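Local coordinates for carbohydrate kinase, FGGY (Rhodospirillum rubrum, PDB 3IFR), which probably phosphorylates D-xylulose with ATP, as a xylulose kinase of the FGGY carbohydrate kinase family, at residues 7-19 and 74-86. Numbering follows the deposited sequence.
Sequences RQVIGLDIGTTST and DWRPGGICVTGML
Q8 uses both ends of its amide on the loop before strand 77-84. Its OE1 accepts a hydrogen bond from the backbone N of R76 at 2.7 Å, and its NE2 donates to D74 O at 2.8 Å. The second bond is nearly straight (166° at the hydrogen) with its acceptor in the amide plane, so the pair fixes the amide's rotation. One guanidinium face of R76 lies toward Q8 NE2, while R76 NH1 forms a salt bridge with D74 OD2 (3.0 Å).

Beyond Q8, strands 8-14 and 77-84 run parallel, their axes 24° apart; backbone bonds run from G78 N to Q8 O at one end, through I10 N to G79 O, to M85 N to I14 O at the other. The two are central neighbours in the mixed N-terminal sheet, consistent with the actin-like ATPase fold of FGGY kinases.

With CG1 of I10 anti to the carbonyl carbon (chi1 -71°) and CD1 extended beyond it, CD1 reaches W75 CH2 at 3.9 Å and P77 CB, whereas I10 CG2 meets I80 CD1 at 3.6 Å. On the same face L12 lies alongside V82; L12 packs on helix 52-70 and V82 on helix 163-172. At the far end selenomethionine M85, bent at chi2 and chi3, lays CE against G15 O at 3.1 Å and crosses T16 at about a right angle, with I14 CG2 a looser neighbour. On the opposite face C81 and T83 pack against A441 of helix 437-448.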
loop_
_atom_site.group_PDB
_atom_site.type_symbol
_atom_site.label_atom_id
_atom_site.label_comp_id
_atom_site.label_asym_id
_atom_site.label_seq_id
_atom_site.Cartn_x
_atom_site.Cartn_y
_atom_site.Cartn_z
ATOM N N ARG A 7 21.205 18.134 9.494
ATOM C CA ARG A 7 21.121 17.718 8.078
ATOM C C ARG A 7 19.668 17.397 7.637
ATOM O O ARG A 7 18.961 16.609 8.275
ATOM C CB ARG A 7 22.116 16.577 7.743
ATOM C CG ARG A 7 21.922 15.923 6.368
ATOM C CD ARG A 7 23.131 15.048 5.854
ATOM N NE ARG A 7 23.128 13.649 6.350
ATOM C CZ ARG A 7 22.424 12.630 5.819
ATOM N NH1 ARG A 7 21.631 12.800 4.750
ATOM N NH2 ARG A 7 22.514 11.419 6.359
ATOM N N GLN A 8 19.246 18.013 6.539
ATOM C CA GLN A 8 17.844 18.152 6.202
ATOM C C GLN A 8 17.414 17.439 4.920
ATOM O O GLN A 8 18.174 17.320 3.964
ATOM C CB GLN A 8 17.533 19.639 6.071
ATOM C CG GLN A 8 17.157 20.320 7.365
ATOM C CD GLN A 8 16.456 21.611 7.113
ATOM O OE1 GLN A 8 16.315 22.035 5.962
ATOM N NE2 GLN A 8 16.007 22.247 8.164
ATOM N N VAL A 9 16.157 17.016 4.894
ATOM C CA VAL A 9 15.712 16.083 3.876
ATOM C C VAL A 9 14.198 16.229 3.666
ATOM O O VAL A 9 13.484 16.566 4.596
ATOM C CB VAL A 9 16.198 14.643 4.290
ATOM C CG1 VAL A 9 15.070 13.736 4.732
ATOM C CG2 VAL A 9 17.044 14.033 3.221
ATOM N N ILE A 10 13.704 16.015 2.448
ATOM C CA ILE A 10 12.262 16.164 2.181
ATOM C C ILE A 10 11.614 14.915 1.610
ATOM O O ILE A 10 12.151 14.304 0.694
ATOM C CB ILE A 10 11.991 17.296 1.178
ATOM C CG1 ILE A 10 12.252 18.674 1.787
ATOM C CG2 ILE A 10 10.559 17.235 0.591
ATOM C CD1 ILE A 10 12.177 19.743 0.748
ATOM N N GLY A 11 10.444 14.561 2.130
ATOM C CA GLY A 11 9.597 13.586 1.460
ATOM C C GLY A 11 8.306 14.217 0.950
ATOM O O GLY A 11 7.663 15.035 1.633
ATOM N N LEU A 12 7.913 13.821 -0.260
ATOM C CA LEU A 12 6.714 14.300 -0.895
ATOM C C LEU A 12 5.843 13.073 -1.238
ATOM O O LEU A 12 6.324 12.095 -1.803
ATOM C CB LEU A 12 7.108 15.048 -2.172
ATOM C CG LEU A 12 5.981 15.471 -3.142
ATOM C CD1 LEU A 12 5.037 16.490 -2.472
ATOM C CD2 LEU A 12 6.526 16.048 -4.426
ATOM N N ASP A 13 4.558 13.128 -0.916
ATOM C CA ASP A 13 3.661 11.994 -1.150
ATOM C C ASP A 13 2.485 12.414 -2.057
ATOM O O ASP A 13 1.614 13.207 -1.667
ATOM C CB ASP A 13 3.187 11.424 0.196
ATOM C CG ASP A 13 2.037 10.429 0.052
ATOM O OD1 ASP A 13 1.859 9.858 -1.036
ATOM O OD2 ASP A 13 1.296 10.242 1.049
ATOM N N ILE A 14 2.507 11.897 -3.281
ATOM C CA ILE A 14 1.460 12.118 -4.251
ATOM C C ILE A 14 0.376 11.093 -3.950
ATOM O O ILE A 14 0.329 10.003 -4.554
ATOM C CB ILE A 14 1.951 11.950 -5.701
ATOM C CG1 ILE A 14 2.638 13.213 -6.195
ATOM C CG2 ILE A 14 0.781 11.869 -6.619
ATOM C CD1 ILE A 14 3.841 13.609 -5.477
ATOM N N GLY A 15 -0.489 11.443 -3.000
ATOM C CA GLY A 15 -1.473 10.516 -2.475
ATOM C C GLY A 15 -2.754 10.566 -3.253
ATOM O O GLY A 15 -2.929 11.411 -4.125
ATOM N N THR A 16 -3.669 9.687 -2.914
ATOM C CA THR A 16 -4.883 9.566 -3.653
ATOM C C THR A 16 -5.829 10.718 -3.414
ATOM O O THR A 16 -6.411 11.241 -4.376
ATOM C CB THR A 16 -5.611 8.268 -3.325
ATOM O OG1 THR A 16 -4.994 7.244 -4.059
ATOM C CG2 THR A 16 -7.077 8.318 -3.849
ATOM N N THR A 17 -6.058 11.079 -2.158
ATOM C CA THR A 17 -6.922 12.220 -1.894
ATOM C C THR A 17 -6.151 13.407 -1.306
ATOM O O THR A 17 -6.729 14.441 -0.948
ATOM C CB THR A 17 -8.097 11.861 -0.977
ATOM O OG1 THR A 17 -7.583 11.508 0.300
ATOM C CG2 THR A 17 -8.927 10.694 -1.569
ATOM N N SER A 18 -4.831 13.273 -1.268
ATOM C CA SER A 18 -4.018 14.263 -0.607
ATOM C C SER A 18 -2.521 14.306 -1.047
ATOM O O SER A 18 -1.907 13.263 -1.227
ATOM C CB SER A 18 -4.127 13.950 0.860
ATOM O OG SER A 18 -3.733 15.066 1.561
ATOM N N THR A 19 -1.955 15.501 -1.234
ATOM C CA THR A 19 -0.549 15.649 -1.565
ATOM C C THR A 19 0.144 16.247 -0.360
ATOM O O THR A 19 -0.213 17.321 0.083
ATOM C CB THR A 19 -0.291 16.594 -2.762
ATOM O OG1 THR A 19 -0.946 16.112 -3.926
ATOM C CG2 THR A 19 1.204 16.695 -3.052
ATOM N N ASP A 74 15.961 28.244 8.595
ATOM C CA ASP A 74 15.943 26.809 8.905
ATOM C C ASP A 74 15.619 25.965 7.652
ATOM O O ASP A 74 15.051 24.856 7.752
ATOM C CB ASP A 74 14.982 26.491 10.052
ATOM C CG ASP A 74 15.200 25.091 10.632
ATOM O OD1 ASP A 74 14.183 24.422 10.973
ATOM O OD2 ASP A 74 16.383 24.647 10.754
ATOM N N TRP A 75 15.992 26.512 6.485
ATOM C CA TRP A 75 15.793 25.875 5.196
ATOM C C TRP A 75 17.146 25.398 4.628
ATOM O O TRP A 75 17.909 26.188 4.104
ATOM C CB TRP A 75 15.159 26.897 4.238
ATOM C CG TRP A 75 14.804 26.404 2.846
ATOM C CD1 TRP A 75 15.326 26.847 1.644
ATOM C CD2 TRP A 75 13.824 25.408 2.505
ATOM N NE1 TRP A 75 14.728 26.180 0.594
ATOM C CE2 TRP A 75 13.806 25.298 1.097
ATOM C CE3 TRP A 75 12.959 24.610 3.251
ATOM C CZ2 TRP A 75 12.957 24.411 0.436
ATOM C CZ3 TRP A 75 12.132 23.727 2.585
ATOM C CH2 TRP A 75 12.134 23.636 1.205
ATOM N N ARG A 76 17.459 24.116 4.724
ATOM C CA ARG A 76 18.696 23.641 4.093
ATOM C C ARG A 76 18.522 22.202 3.593
ATOM O O ARG A 76 19.262 21.321 3.991
ATOM C CB ARG A 76 19.881 23.770 5.071
ATOM C CG ARG A 76 19.538 23.274 6.473
ATOM C CD ARG A 76 20.631 23.443 7.588
ATOM N NE ARG A 76 19.968 23.672 8.879
ATOM C CZ ARG A 76 19.472 22.706 9.655
ATOM N NH1 ARG A 76 18.855 23.000 10.792
ATOM N NH2 ARG A 76 19.599 21.431 9.301
ATOM N N PRO A 77 17.506 21.962 2.737
ATOM C CA PRO A 77 17.211 20.611 2.257
ATOM C C PRO A 77 18.340 20.063 1.394
ATOM O O PRO A 77 18.861 20.789 0.550
ATOM C CB PRO A 77 15.944 20.828 1.413
ATOM C CG PRO A 77 15.964 22.274 1.098
ATOM C CD PRO A 77 16.432 22.885 2.345
ATOM N N GLY A 78 18.682 18.791 1.593
ATOM C CA GLY A 78 19.860 18.200 0.986
ATOM C C GLY A 78 19.528 17.076 0.021
ATOM O O GLY A 78 20.405 16.577 -0.680
ATOM N N GLY A 79 18.264 16.679 -0.004
ATOM C CA GLY A 79 17.771 15.729 -0.981
ATOM C C GLY A 79 16.262 15.600 -0.882
ATOM O O GLY A 79 15.674 15.966 0.130
ATOM N N ILE A 80 15.618 15.101 -1.925
ATOM C CA ILE A 80 14.165 14.899 -1.874
ATOM C C ILE A 80 13.823 13.532 -2.459
ATOM O O ILE A 80 14.439 13.098 -3.434
ATOM C CB ILE A 80 13.426 15.976 -2.655
ATOM C CG1 ILE A 80 11.940 15.655 -2.732
ATOM C CG2 ILE A 80 13.984 16.065 -4.042
ATOM C CD1 ILE A 80 11.105 16.848 -2.991
ATOM N N CYS A 81 12.880 12.832 -1.853
ATOM C CA CYS A 81 12.339 11.615 -2.480
ATOM C C CYS A 81 10.821 11.765 -2.659
ATOM O O CYS A 81 10.098 12.263 -1.762
ATOM C CB CYS A 81 12.697 10.351 -1.682
ATOM S SG CYS A 81 11.962 8.793 -2.314
ATOM N N VAL A 82 10.333 11.356 -3.819
ATOM C CA VAL A 82 8.906 11.414 -4.089
ATOM C C VAL A 82 8.302 10.006 -4.080
ATOM O O VAL A 82 8.768 9.112 -4.795
ATOM C CB VAL A 82 8.643 12.055 -5.462
ATOM C CG1 VAL A 82 7.152 12.190 -5.715
ATOM C CG2 VAL A 82 9.309 13.437 -5.566
ATOM N N THR A 83 7.226 9.834 -3.316
ATOM C CA THR A 83 6.448 8.608 -3.310
ATOM C C THR A 83 4.984 8.986 -3.720
ATOM O O THR A 83 4.647 10.177 -3.870
ATOM C CB THR A 83 6.532 7.986 -1.899
ATOM O OG1 THR A 83 5.751 6.790 -1.802
ATOM C CG2 THR A 83 6.034 8.979 -0.857
ATOM N N GLY A 84 4.142 7.972 -3.933
ATOM C CA GLY A 84 2.742 8.174 -4.215
ATOM C C GLY A 84 2.057 6.852 -4.528
ATOM O O GLY A 84 2.677 5.791 -4.509
HETATM N N MSE A 85 0.768 6.905 -4.852
HETATM C CA MSE A 85 0.032 5.676 -5.157
HETATM C C MSE A 85 0.537 4.998 -6.457
HETATM O O MSE A 85 1.082 5.652 -7.338
HETATM C CB MSE A 85 -1.469 5.957 -5.170
HETATM C CG MSE A 85 -2.053 6.345 -6.530
HETATM SE SE MSE A 85 -1.448 8.038 -7.381
HETATM C CE MSE A 85 -2.625 9.380 -6.503
ATOM N N LEU A 86 0.374 3.687 -6.555
ATOM C CA LEU A 86 0.740 2.958 -7.772
ATOM C C LEU A 86 -0.122 1.685 -7.889
ATOM O O LEU A 86 -0.766 1.259 -6.921
ATOM C CB LEU A 86 2.245 2.565 -7.753
ATOM C CG LEU A 86 2.718 1.454 -6.797
ATOM C CD1 LEU A 86 4.157 0.998 -7.089
ATOM C CD2 LEU A 86 2.592 1.891 -5.324
#